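PDB 3IEG: DnaJ homolog subfamily C member 3 from Mus musculus, which acts in the endoplasmic reticulum's unfolded protein response, binding misfolded proteins through its TPR domain, stimulating the HSPA8 ATPase and restraining the kinase GCN2. Local coordinates for residues V306-Y316 against A325-N336. Numbering follows the deposited sequence.
Sequences VNALKDRAEAY and AIQDYEAAQEHN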
loop_
_atom_site.group_PDB
_atom_site.type_symbol
_atom_site.label_atom_id
_atom_site.label_comp_id
_atom_site.label_asym_id
_atom_site.label_seq_id
_atom_site.Cartn_x
_atom_site.Cartn_y
_atom_site.Cartn_z
ATOM N N VAL A 306 -9.253 -26.271 3.434
ATOM C CA VAL A 306 -9.495 -27.286 2.409
ATOM C C VAL A 306 -8.319 -28.273 2.263
ATOM O O VAL A 306 -8.535 -29.490 2.228
ATOM C CB VAL A 306 -9.873 -26.638 1.045
ATOM C CG1 VAL A 306 -10.144 -27.695 -0.022
ATOM C CG2 VAL A 306 -11.091 -25.741 1.205
ATOM N N ASN A 307 -7.092 -27.746 2.194
ATOM C CA ASN A 307 -5.876 -28.571 2.065
ATOM C C ASN A 307 -5.728 -29.596 3.190
ATOM O O ASN A 307 -5.408 -30.765 2.944
ATOM C CB ASN A 307 -4.618 -27.697 2.007
ATOM C CG ASN A 307 -4.545 -26.838 0.756
ATOM O OD1 ASN A 307 -5.040 -27.212 -0.306
ATOM N ND2 ASN A 307 -3.906 -25.680 0.879
ATOM N N ALA A 308 -5.969 -29.140 4.415
ATOM C CA ALA A 308 -5.896 -29.977 5.617
ATOM C C ALA A 308 -6.976 -31.053 5.606
ATOM O O ALA A 308 -6.727 -32.191 6.015
ATOM C CB ALA A 308 -6.002 -29.117 6.885
ATOM N N LEU A 309 -8.166 -30.688 5.136
ATOM C CA LEU A 309 -9.257 -31.644 4.996
ATOM C C LEU A 309 -8.910 -32.752 4.006
ATOM O O LEU A 309 -9.055 -33.936 4.321
ATOM C CB LEU A 309 -10.552 -30.939 4.593
ATOM C CG LEU A 309 -11.190 -30.133 5.727
ATOM C CD1 LEU A 309 -12.262 -29.190 5.202
ATOM C CD2 LEU A 309 -11.741 -31.058 6.818
ATOM N N LYS A 310 -8.436 -32.360 2.824
ATOM C CA LYS A 310 -8.063 -33.308 1.773
ATOM C C LYS A 310 -6.940 -34.227 2.229
ATOM O O LYS A 310 -6.978 -35.435 1.978
ATOM C CB LYS A 310 -7.629 -32.571 0.499
ATOM C CG LYS A 310 -8.773 -31.967 -0.328
ATOM C CD LYS A 310 -8.293 -30.850 -1.271
ATOM C CE LYS A 310 -7.330 -31.368 -2.335
ATOM N NZ LYS A 310 -6.845 -30.252 -3.186
ATOM N N ASP A 311 -5.945 -33.648 2.899
ATOM C CA ASP A 311 -4.784 -34.412 3.332
ATOM C C ASP A 311 -5.121 -35.362 4.481
ATOM O O ASP A 311 -4.635 -36.504 4.499
ATOM C CB ASP A 311 -3.597 -33.496 3.653
ATOM C CG ASP A 311 -2.989 -32.878 2.405
ATOM O OD1 ASP A 311 -3.173 -33.441 1.318
ATOM O OD2 ASP A 311 -2.330 -31.828 2.498
ATOM N N ARG A 312 -5.961 -34.907 5.415
ATOM C CA ARG A 312 -6.467 -35.801 6.460
ATOM C C ARG A 312 -7.317 -36.915 5.846
ATOM O O ARG A 312 -7.164 -38.083 6.208
ATOM C CB ARG A 312 -7.250 -35.066 7.550
ATOM C CG ARG A 312 -7.518 -35.961 8.754
ATOM C CD ARG A 312 -7.989 -35.211 9.966
ATOM N NE ARG A 312 -9.362 -34.763 9.787
ATOM C CZ ARG A 312 -10.077 -34.120 10.704
ATOM N NH1 ARG A 312 -9.554 -33.828 11.892
ATOM N NH2 ARG A 312 -11.320 -33.762 10.417
ATOM N N ALA A 313 -8.193 -36.553 4.909
ATOM C CA ALA A 313 -8.942 -37.539 4.152
ATOM C C ALA A 313 -7.991 -38.590 3.585
ATOM O O ALA A 313 -8.091 -39.762 3.930
ATOM C CB ALA A 313 -9.741 -36.873 3.043
ATOM N N GLU A 314 -7.049 -38.173 2.744
ATOM C CA GLU A 314 -6.094 -39.117 2.172
ATOM C C GLU A 314 -5.457 -40.034 3.227
ATOM O O GLU A 314 -5.209 -41.209 2.960
ATOM C CB GLU A 314 -5.027 -38.399 1.342
ATOM C CG GLU A 314 -5.374 -38.268 -0.146
ATOM C CD GLU A 314 -4.261 -37.598 -0.972
ATOM O OE1 GLU A 314 -3.072 -37.987 -0.810
ATOM O OE2 GLU A 314 -4.575 -36.686 -1.787
ATOM N N ALA A 315 -5.219 -39.507 4.425
ATOM C CA ALA A 315 -4.635 -40.304 5.502
ATOM C C ALA A 315 -5.626 -41.310 6.095
ATOM O O ALA A 315 -5.224 -42.398 6.503
ATOM C CB ALA A 315 -4.075 -39.415 6.579
ATOM N N TYR A 316 -6.909 -40.947 6.143
ATOM C CA TYR A 316 -7.959 -41.849 6.640
ATOM C C TYR A 316 -8.116 -43.104 5.788
ATOM O O TYR A 316 -8.398 -44.180 6.311
ATOM C CB TYR A 316 -9.305 -41.136 6.740
ATOM C CG TYR A 316 -9.480 -40.325 7.997
ATOM C CD1 TYR A 316 -10.166 -39.108 7.973
ATOM C CD2 TYR A 316 -8.959 -40.764 9.217
ATOM C CE1 TYR A 316 -10.331 -38.358 9.120
ATOM C CE2 TYR A 316 -9.117 -40.009 10.378
ATOM C CZ TYR A 316 -9.804 -38.812 10.315
ATOM O OH TYR A 316 -9.966 -38.064 11.454
ATOM N N ALA A 325 -13.035 -40.397 6.005
ATOM C CA ALA A 325 -12.444 -39.849 4.794
ATOM C C ALA A 325 -13.484 -39.099 3.980
ATOM O O ALA A 325 -13.226 -37.973 3.562
ATOM C CB ALA A 325 -11.788 -40.939 3.965
ATOM N N ILE A 326 -14.659 -39.702 3.772
ATOM C CA ILE A 326 -15.712 -39.047 2.987
ATOM C C ILE A 326 -16.261 -37.818 3.712
ATOM O O ILE A 326 -16.513 -36.786 3.094
ATOM C CB ILE A 326 -16.872 -40.012 2.511
ATOM C CG1 ILE A 326 -17.937 -40.246 3.601
ATOM C CG2 ILE A 326 -16.314 -41.309 1.875
ATOM C CD1 ILE A 326 -18.072 -41.691 4.114
ATOM N N GLN A 327 -16.406 -37.929 5.028
ATOM C CA GLN A 327 -16.907 -36.845 5.853
ATOM C C GLN A 327 -16.011 -35.608 5.754
ATOM O O GLN A 327 -16.506 -34.478 5.754
ATOM C CB GLN A 327 -17.024 -37.306 7.298
ATOM C CG GLN A 327 -17.755 -36.340 8.198
ATOM C CD GLN A 327 -17.540 -36.657 9.659
ATOM O OE1 GLN A 327 -17.067 -35.814 10.426
ATOM N NE2 GLN A 327 -17.869 -37.887 10.056
ATOM N N ASP A 328 -14.699 -35.830 5.665
ATOM C CA ASP A 328 -13.740 -34.741 5.471
ATOM C C ASP A 328 -13.764 -34.155 4.053
ATOM O O ASP A 328 -13.606 -32.948 3.894
ATOM C CB ASP A 328 -12.317 -35.163 5.881
ATOM C CG ASP A 328 -11.999 -34.851 7.350
ATOM O OD1 ASP A 328 -12.811 -34.198 8.039
ATOM O OD2 ASP A 328 -10.917 -35.253 7.820
ATOM N N TYR A 329 -13.968 -34.990 3.031
ATOM C CA TYR A 329 -14.115 -34.490 1.651
ATOM C C TYR A 329 -15.387 -33.651 1.493
ATOM O O TYR A 329 -15.370 -32.607 0.844
ATOM C CB TYR A 329 -14.095 -35.621 0.604
ATOM C CG TYR A 329 -12.715 -36.045 0.126
ATOM C CD1 TYR A 329 -12.261 -37.347 0.325
ATOM C CD2 TYR A 329 -11.870 -35.154 -0.534
ATOM C CE1 TYR A 329 -10.994 -37.748 -0.113
ATOM C CE2 TYR A 329 -10.595 -35.547 -0.972
ATOM C CZ TYR A 329 -10.167 -36.844 -0.757
ATOM O OH TYR A 329 -8.923 -37.249 -1.178
ATOM N N GLU A 330 -16.478 -34.112 2.098
ATOM C CA GLU A 330 -17.750 -33.392 2.073
ATOM C C GLU A 330 -17.665 -31.998 2.698
ATOM O O GLU A 330 -18.257 -31.048 2.183
ATOM C CB GLU A 330 -18.852 -34.225 2.741
ATOM C CG GLU A 330 -19.518 -35.221 1.790
ATOM C CD GLU A 330 -20.162 -36.405 2.498
ATOM O OE1 GLU A 330 -20.214 -36.416 3.749
ATOM O OE2 GLU A 330 -20.622 -37.332 1.793
ATOM N N ALA A 331 -16.927 -31.886 3.799
ATOM C CA ALA A 331 -16.681 -30.601 4.450
ATOM C C ALA A 331 -15.880 -29.657 3.545
ATOM O O ALA A 331 -16.164 -28.458 3.480
ATOM C CB ALA A 331 -15.970 -30.805 5.790
ATOM N N ALA A 332 -14.888 -30.209 2.846
ATOM C CA ALA A 332 -14.073 -29.437 1.923
ATOM C C ALA A 332 -14.891 -29.005 0.715
ATOM O O ALA A 332 -14.784 -27.861 0.272
ATOM C CB ALA A 332 -12.862 -30.234 1.490
ATOM N N GLN A 333 -15.715 -29.919 0.202
ATOM C CA GLN A 333 -16.524 -29.673 -0.994
ATOM C C GLN A 333 -17.604 -28.626 -0.741
ATOM O O GLN A 333 -18.024 -27.925 -1.664
ATOM C CB GLN A 333 -17.173 -30.971 -1.483
ATOM C CG GLN A 333 -17.689 -30.920 -2.926
ATOM C CD GLN A 333 -18.476 -32.167 -3.337
ATOM O OE1 GLN A 333 -19.238 -32.736 -2.548
ATOM N NE2 GLN A 333 -18.300 -32.584 -4.585
ATOM N N GLU A 334 -18.033 -28.516 0.513
ATOM C CA GLU A 334 -19.150 -27.660 0.883
ATOM C C GLU A 334 -19.072 -26.251 0.291
ATOM O O GLU A 334 -20.063 -25.763 -0.258
ATOM C CB GLU A 334 -19.310 -27.598 2.400
ATOM C CG GLU A 334 -20.674 -27.088 2.827
ATOM C CD GLU A 334 -20.879 -27.131 4.326
ATOM O OE1 GLU A 334 -20.078 -26.514 5.064
ATOM O OE2 GLU A 334 -21.855 -27.773 4.771
ATOM N N HIS A 335 -17.911 -25.606 0.396
ATOM C CA HIS A 335 -17.727 -24.264 -0.181
ATOM C C HIS A 335 -17.024 -24.273 -1.541
ATOM O O HIS A 335 -16.906 -23.231 -2.187
ATOM C CB HIS A 335 -17.010 -23.321 0.796
ATOM C CG HIS A 335 -17.940 -22.560 1.693
ATOM N ND1 HIS A 335 -18.236 -22.965 2.980
ATOM C CD2 HIS A 335 -18.647 -21.422 1.485
ATOM C CE1 HIS A 335 -19.081 -22.107 3.526
ATOM N NE2 HIS A 335 -19.346 -21.162 2.641
ATOM N N ASN A 336 -16.575 -25.447 -1.974
ATOM C CA ASN A 336 -15.867 -25.578 -3.242
ATOM C C ASN A 336 -16.587 -26.533 -4.186
ATOM O O ASN A 336 -16.014 -27.520 -4.662
ATOM C CB ASN A 336 -14.421 -26.008 -3.003
ATOM C CG ASN A 336 -13.674 -25.055 -2.096
ATOM O OD1 ASN A 336 -13.999 -24.909 -0.916
ATOM N ND2 ASN A 336 -12.663 -24.400 -2.643
#
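A313 lays its methyl over one face of the Y329 ring, a CH-pi contact whose evidence is the 3.8 Å from A313 CB to the ring centroid and an approach 22° off the normal. K310 CG meets the same ring obliquely. Farther toward the start of 306-316, L309 leans on the opposing helix: its CD1 lies 3.9 Å from A332 CB and also touches A331, while V306 CG1 reaches the A332 methyl. At the other end Y316 CB packs 3.7 Å from A325 CB. The axes of 306-316 and 325-333 run antiparallel and approach to 8.2 Å. The CA atoms of A313 and A325 are 4.2 Å apart, a closeness consistent with the alanines A313, A325 and A332 at the interface. These are the A and B helices of one TPR hairpin, the ninth repeat, with 288-301 of the preceding repeat against A308, L309 and A315, and 340-357 touching K310, I326 and Q333.

Outward from this centre, the D328 side chain enters as a knob among L309, R312, A313 and Y316. Its carboxylate receives R312 side-on, with R312 NE 2.6 Å from D328 OD2 in a nearly straight bond. The second bond joins R312 NH2 to D328 OD1 at 2.8 Å. Each oxygen uses its syn lone pair, and the guanidinium and carboxylate planes differ by just 8°. R312 arrives there because its chain bends at chi3 (73°). The edge of Y316 lies beside D328 OD2, its OH above one guanidinium face, toward the rim, and R312 NH1 is hydrogen-bonded to S296 OG, tying the pair to 288-301. E314 brushes the Y329 hydroxyl with CG but sends its carboxylate to K284.

The bidentate geometry fixes the rotation of both charged groups; burial of D328 beside L309 is thus compensated by R312, which would probably favour the ionised form of D328.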